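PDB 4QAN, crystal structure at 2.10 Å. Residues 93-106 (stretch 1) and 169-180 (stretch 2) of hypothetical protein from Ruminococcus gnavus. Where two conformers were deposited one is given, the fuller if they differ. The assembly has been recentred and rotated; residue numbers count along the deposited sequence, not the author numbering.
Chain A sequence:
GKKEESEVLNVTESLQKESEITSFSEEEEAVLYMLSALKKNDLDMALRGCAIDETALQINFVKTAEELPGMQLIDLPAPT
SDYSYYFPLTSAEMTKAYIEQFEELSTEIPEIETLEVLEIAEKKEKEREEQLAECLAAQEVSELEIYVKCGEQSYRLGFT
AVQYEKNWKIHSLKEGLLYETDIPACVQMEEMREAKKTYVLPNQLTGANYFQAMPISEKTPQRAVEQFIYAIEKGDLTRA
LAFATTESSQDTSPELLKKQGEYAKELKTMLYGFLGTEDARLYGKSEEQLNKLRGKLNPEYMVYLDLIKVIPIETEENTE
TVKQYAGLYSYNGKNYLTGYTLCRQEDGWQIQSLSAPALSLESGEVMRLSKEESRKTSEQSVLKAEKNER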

# COMPACT_ATOMS: atom_id res chain seq x y z
N GLU A 93 -1.14 0.17 0.20
CA GLU A 93 0.22 -0.36 0.11
C GLU A 93 1.25 0.71 0.40
O GLU A 93 2.21 0.46 1.09
CB GLU A 93 0.48 -1.01 -1.24
CG GLU A 93 -0.20 -2.35 -1.42
CD GLU A 93 0.53 -3.22 -2.41
OE1 GLU A 93 1.64 -3.67 -2.07
OE2 GLU A 93 0.01 -3.46 -3.53
N MSE A 94 1.04 1.90 -0.13
CA MSE A 94 1.99 2.99 0.07
C MSE A 94 2.10 3.31 1.53
O MSE A 94 3.20 3.45 2.05
CB MSE A 94 1.57 4.21 -0.72
CG MSE A 94 1.85 4.00 -2.21
SE MSE A 94 1.60 5.73 -3.12
CE MSE A 94 3.39 6.38 -2.64
N THR A 95 0.95 3.40 2.20
CA THR A 95 0.88 3.65 3.63
C THR A 95 1.70 2.61 4.42
O THR A 95 2.51 2.97 5.27
CB THR A 95 -0.60 3.71 4.10
OG1 THR A 95 -1.29 4.70 3.34
CG2 THR A 95 -0.71 4.09 5.57
N LYS A 96 1.56 1.33 4.10
CA LYS A 96 2.41 0.30 4.72
C LYS A 96 3.90 0.56 4.48
O LYS A 96 4.70 0.48 5.41
CB LYS A 96 2.03 -1.08 4.20
CG LYS A 96 2.95 -2.22 4.65
CD LYS A 96 2.61 -3.43 3.82
CE LYS A 96 3.09 -4.72 4.45
NZ LYS A 96 4.56 -4.88 4.31
N ALA A 97 4.27 0.90 3.24
CA ALA A 97 5.67 1.12 2.90
C ALA A 97 6.23 2.28 3.71
O ALA A 97 7.35 2.18 4.21
CB ALA A 97 5.84 1.38 1.40
N TYR A 98 5.45 3.35 3.87
CA TYR A 98 5.87 4.50 4.70
C TYR A 98 6.00 4.16 6.20
O TYR A 98 6.91 4.65 6.87
CB TYR A 98 4.95 5.70 4.51
CG TYR A 98 5.19 6.47 3.23
CD1 TYR A 98 6.43 7.02 2.97
CD2 TYR A 98 4.18 6.65 2.29
CE1 TYR A 98 6.67 7.73 1.81
CE2 TYR A 98 4.41 7.36 1.11
CZ TYR A 98 5.66 7.90 0.88
OH TYR A 98 5.92 8.61 -0.28
N ILE A 99 5.10 3.33 6.71
CA ILE A 99 5.18 2.89 8.10
C ILE A 99 6.50 2.16 8.32
O ILE A 99 7.17 2.38 9.31
CB ILE A 99 3.97 2.01 8.51
CG1 ILE A 99 2.70 2.88 8.55
CG2 ILE A 99 4.20 1.39 9.89
CD1 ILE A 99 1.38 2.13 8.59
N GLU A 100 6.87 1.33 7.36
CA GLU A 100 8.10 0.57 7.47
C GLU A 100 9.35 1.43 7.38
O GLU A 100 10.31 1.16 8.09
CB GLU A 100 8.13 -0.53 6.45
CG GLU A 100 7.16 -1.61 6.87
CD GLU A 100 6.89 -2.58 5.78
OE1 GLU A 100 7.15 -2.23 4.61
OE2 GLU A 100 6.41 -3.69 6.11
N GLN A 101 9.33 2.47 6.56
CA GLN A 101 10.41 3.44 6.57
C GLN A 101 10.49 4.08 7.95
O GLN A 101 11.56 4.14 8.54
CB GLN A 101 10.22 4.52 5.52
CG GLN A 101 10.31 3.99 4.10
CD GLN A 101 10.76 5.02 3.11
OE1 GLN A 101 10.43 6.20 3.23
NE2 GLN A 101 11.54 4.58 2.12
N PHE A 102 9.34 4.53 8.46
CA PHE A 102 9.28 5.18 9.75
C PHE A 102 9.85 4.26 10.83
O PHE A 102 10.71 4.65 11.61
CB PHE A 102 7.85 5.57 10.07
CG PHE A 102 7.69 6.31 11.36
CD1 PHE A 102 7.89 7.68 11.41
CD2 PHE A 102 7.32 5.64 12.52
CE1 PHE A 102 7.73 8.37 12.59
CE2 PHE A 102 7.16 6.32 13.71
CZ PHE A 102 7.36 7.69 13.74
N GLU A 103 9.36 3.02 10.87
CA GLU A 103 9.80 2.06 11.89
C GLU A 103 11.29 1.75 11.80
O GLU A 103 12.00 1.75 12.81
CB GLU A 103 8.97 0.77 11.81
CG GLU A 103 7.52 0.95 12.25
CD GLU A 103 6.65 -0.28 12.01
OE1 GLU A 103 7.07 -1.18 11.26
OE2 GLU A 103 5.54 -0.37 12.57
N GLU A 104 11.77 1.53 10.57
CA GLU A 104 13.19 1.26 10.35
C GLU A 104 14.09 2.39 10.89
O GLU A 104 15.02 2.11 11.66
CB GLU A 104 13.45 1.02 8.87
CG GLU A 104 14.89 0.65 8.56
CD GLU A 104 15.12 0.32 7.10
OE1 GLU A 104 14.14 0.11 6.35
OE2 GLU A 104 16.30 0.26 6.70
N LEU A 105 13.83 3.63 10.50
CA LEU A 105 14.63 4.77 10.99
C LEU A 105 14.52 4.92 12.50
O LEU A 105 15.48 5.32 13.15
CB LEU A 105 14.21 6.09 10.34
CG LEU A 105 14.87 6.52 9.03
CD1 LEU A 105 14.48 5.61 7.88
CD2 LEU A 105 14.48 7.96 8.72
N SER A 106 13.34 4.65 13.04
CA SER A 106 13.12 4.71 14.49
C SER A 106 13.92 3.62 15.21
O SER A 106 14.30 3.80 16.35
CB SER A 106 11.64 4.57 14.83
OG SER A 106 10.91 5.74 14.47
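Stretch 2, residues 169-180: KIHSLKEGLLYE

Packing of residues 169-180 against the helix formed by residues 93-106 of a hypothetical protein from Ruminococcus gnavus. Stretch 1 is helical throughout, its backbone closed by i to i-4 hydrogen bonds. Stretch 2 enters in strand conformation at Lys169 and Ile170, turns a corner at His171 and continues mainly as loop, closing with a type I beta turn from Leu177 to Glu180. Its path doubles back along the helix: CA atoms pair nearest as Tyr98 with Ser172 (7.7 Å), Gln101 with Leu173 (6.4 Å) and Ala97 with Leu178 (7.6 Å), and together the stretches bury 665 Å².

Polar contacts fix the corner and the segment after it. Tyr98 OH donates to His171 O at 2.6 Å, near the plane of the tyrosine ring. The amide of Gln101 bonds at both ends: OE1 accepts from Leu173 N (2.7 Å, nearly linear), while NE2 donates to Ser172 OG (3.0 Å). Ser172 OG in turn donates to Lys174 O at 2.7 Å, tying this link to the local fold of the loop. About one helical turn beyond Gln101, the contact becomes ionic: the Lys174 side chain, in mtmt, brings NZ to 3.2 Å from Glu104 OE1 in a salt bridge, with a weak hydrogen bond from NZ to Glu104 OE2 at 3.5 Å.

Apolar contacts accompany these bonds. Leu178 points toward the helix and lays CD2 over one face of the Tyr98 ring, 3.9 Å from its centroid, in a CH-pi contact; the same methyl lies 4.2 Å from Ala97 CB and 3.8 Å from Met94 CE. Selenomethionine Met94 also brings CE to 4.5 Å from Tyr179 CZ. Leu173 CD2 meets Leu105 CD2 at 4.0 Å farther along the helix, and Leu173 CD1 approaches Tyr98 CD1 at 4.4 Å.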

# COMPACT_ATOMS: atom_id res chain seq x y z
N LYS A 169 6.13 17.52 -0.24
CA LYS A 169 6.00 16.40 0.67
C LYS A 169 7.19 15.47 0.55
O LYS A 169 7.96 15.53 -0.42
CB LYS A 169 4.69 15.65 0.42
CG LYS A 169 3.46 16.40 0.92
CD LYS A 169 2.38 15.46 1.39
CE LYS A 169 1.15 16.21 1.82
NZ LYS A 169 0.02 15.26 1.95
N ILE A 170 7.37 14.61 1.54
CA ILE A 170 8.44 13.63 1.49
C ILE A 170 7.97 12.43 0.69
O ILE A 170 7.02 11.78 1.08
CB ILE A 170 8.82 13.14 2.89
CG1 ILE A 170 9.28 14.32 3.76
CG2 ILE A 170 9.88 12.05 2.80
CD1 ILE A 170 10.36 15.18 3.14
N HIS A 171 8.65 12.14 -0.43
CA HIS A 171 8.38 10.92 -1.20
C HIS A 171 9.02 9.71 -0.55
O HIS A 171 8.47 8.60 -0.61
CB HIS A 171 8.92 11.04 -2.63
CG HIS A 171 8.78 9.78 -3.41
ND1 HIS A 171 7.56 9.26 -3.77
CD2 HIS A 171 9.71 8.90 -3.86
CE1 HIS A 171 7.73 8.13 -4.42
NE2 HIS A 171 9.03 7.89 -4.49
N SER A 172 10.21 9.90 0.01
CA SER A 172 10.90 8.81 0.68
C SER A 172 11.77 9.31 1.81
O SER A 172 12.37 10.38 1.70
CB SER A 172 11.74 8.02 -0.31
OG SER A 172 12.25 6.83 0.27
N LEU A 173 11.82 8.54 2.89
CA LEU A 173 12.66 8.83 4.06
C LEU A 173 14.05 8.23 3.89
O LEU A 173 14.88 8.32 4.79
CB LEU A 173 12.02 8.25 5.33
CG LEU A 173 10.95 9.12 5.99
CD1 LEU A 173 9.62 9.08 5.24
CD2 LEU A 173 10.77 8.66 7.43
N LYS A 174 14.26 7.58 2.75
CA LYS A 174 15.54 7.05 2.34
C LYS A 174 15.79 7.42 0.87
O LYS A 174 14.86 7.58 0.08
CB LYS A 174 15.54 5.53 2.52
CG LYS A 174 15.27 5.14 3.97
CD LYS A 174 15.64 3.69 4.24
CE LYS A 174 14.63 2.73 3.65
NZ LYS A 174 15.20 1.36 3.58
N GLU A 175 17.06 7.57 0.54
CA GLU A 175 17.51 8.03 -0.78
C GLU A 175 16.80 7.30 -1.92
O GLU A 175 16.53 6.12 -1.82
CB GLU A 175 19.00 7.76 -0.89
CG GLU A 175 19.77 8.69 -1.80
CD GLU A 175 21.26 8.45 -1.68
OE1 GLU A 175 21.69 7.31 -1.94
OE2 GLU A 175 21.99 9.39 -1.29
N GLY A 176 16.49 8.02 -2.99
CA GLY A 176 15.88 7.43 -4.18
C GLY A 176 14.37 7.32 -4.07
O GLY A 176 13.71 8.10 -3.38
N LEU A 177 13.81 6.33 -4.78
CA LEU A 177 12.39 6.10 -4.80
C LEU A 177 11.98 5.26 -3.61
O LEU A 177 12.72 4.37 -3.17
CB LEU A 177 11.97 5.36 -6.08
CG LEU A 177 12.08 6.08 -7.43
CD1 LEU A 177 11.50 5.19 -8.52
CD2 LEU A 177 11.37 7.43 -7.43
N LEU A 178 10.77 5.52 -3.12
CA LEU A 178 10.14 4.72 -2.07
C LEU A 178 10.26 3.21 -2.29
O LEU A 178 10.42 2.45 -1.34
CB LEU A 178 8.66 5.10 -1.95
CG LEU A 178 7.84 4.42 -0.86
CD1 LEU A 178 8.39 4.74 0.52
CD2 LEU A 178 6.37 4.83 -0.96
N TYR A 179 10.20 2.75 -3.54
CA TYR A 179 10.12 1.31 -3.79
C TYR A 179 11.47 0.64 -3.97
O TYR A 179 11.53 -0.57 -4.21
CB TYR A 179 9.21 1.01 -4.98
CG TYR A 179 8.03 1.95 -5.07
CD1 TYR A 179 6.99 1.88 -4.16
CD2 TYR A 179 7.98 2.92 -6.05
CE1 TYR A 179 5.92 2.76 -4.24
CE2 TYR A 179 6.92 3.79 -6.14
CZ TYR A 179 5.90 3.71 -5.24
OH TYR A 179 4.88 4.61 -5.36
N GLU A 180 12.56 1.39 -3.88
CA GLU A 180 13.88 0.78 -4.01
C GLU A 180 14.18 -0.06 -2.78
O GLU A 180 13.74 0.26 -1.68
CB GLU A 180 14.96 1.82 -4.24
CG GLU A 180 14.88 2.50 -5.59
CD GLU A 180 15.98 3.52 -5.79
OE1 GLU A 180 17.10 3.27 -5.30
OE2 GLU A 180 15.71 4.55 -6.45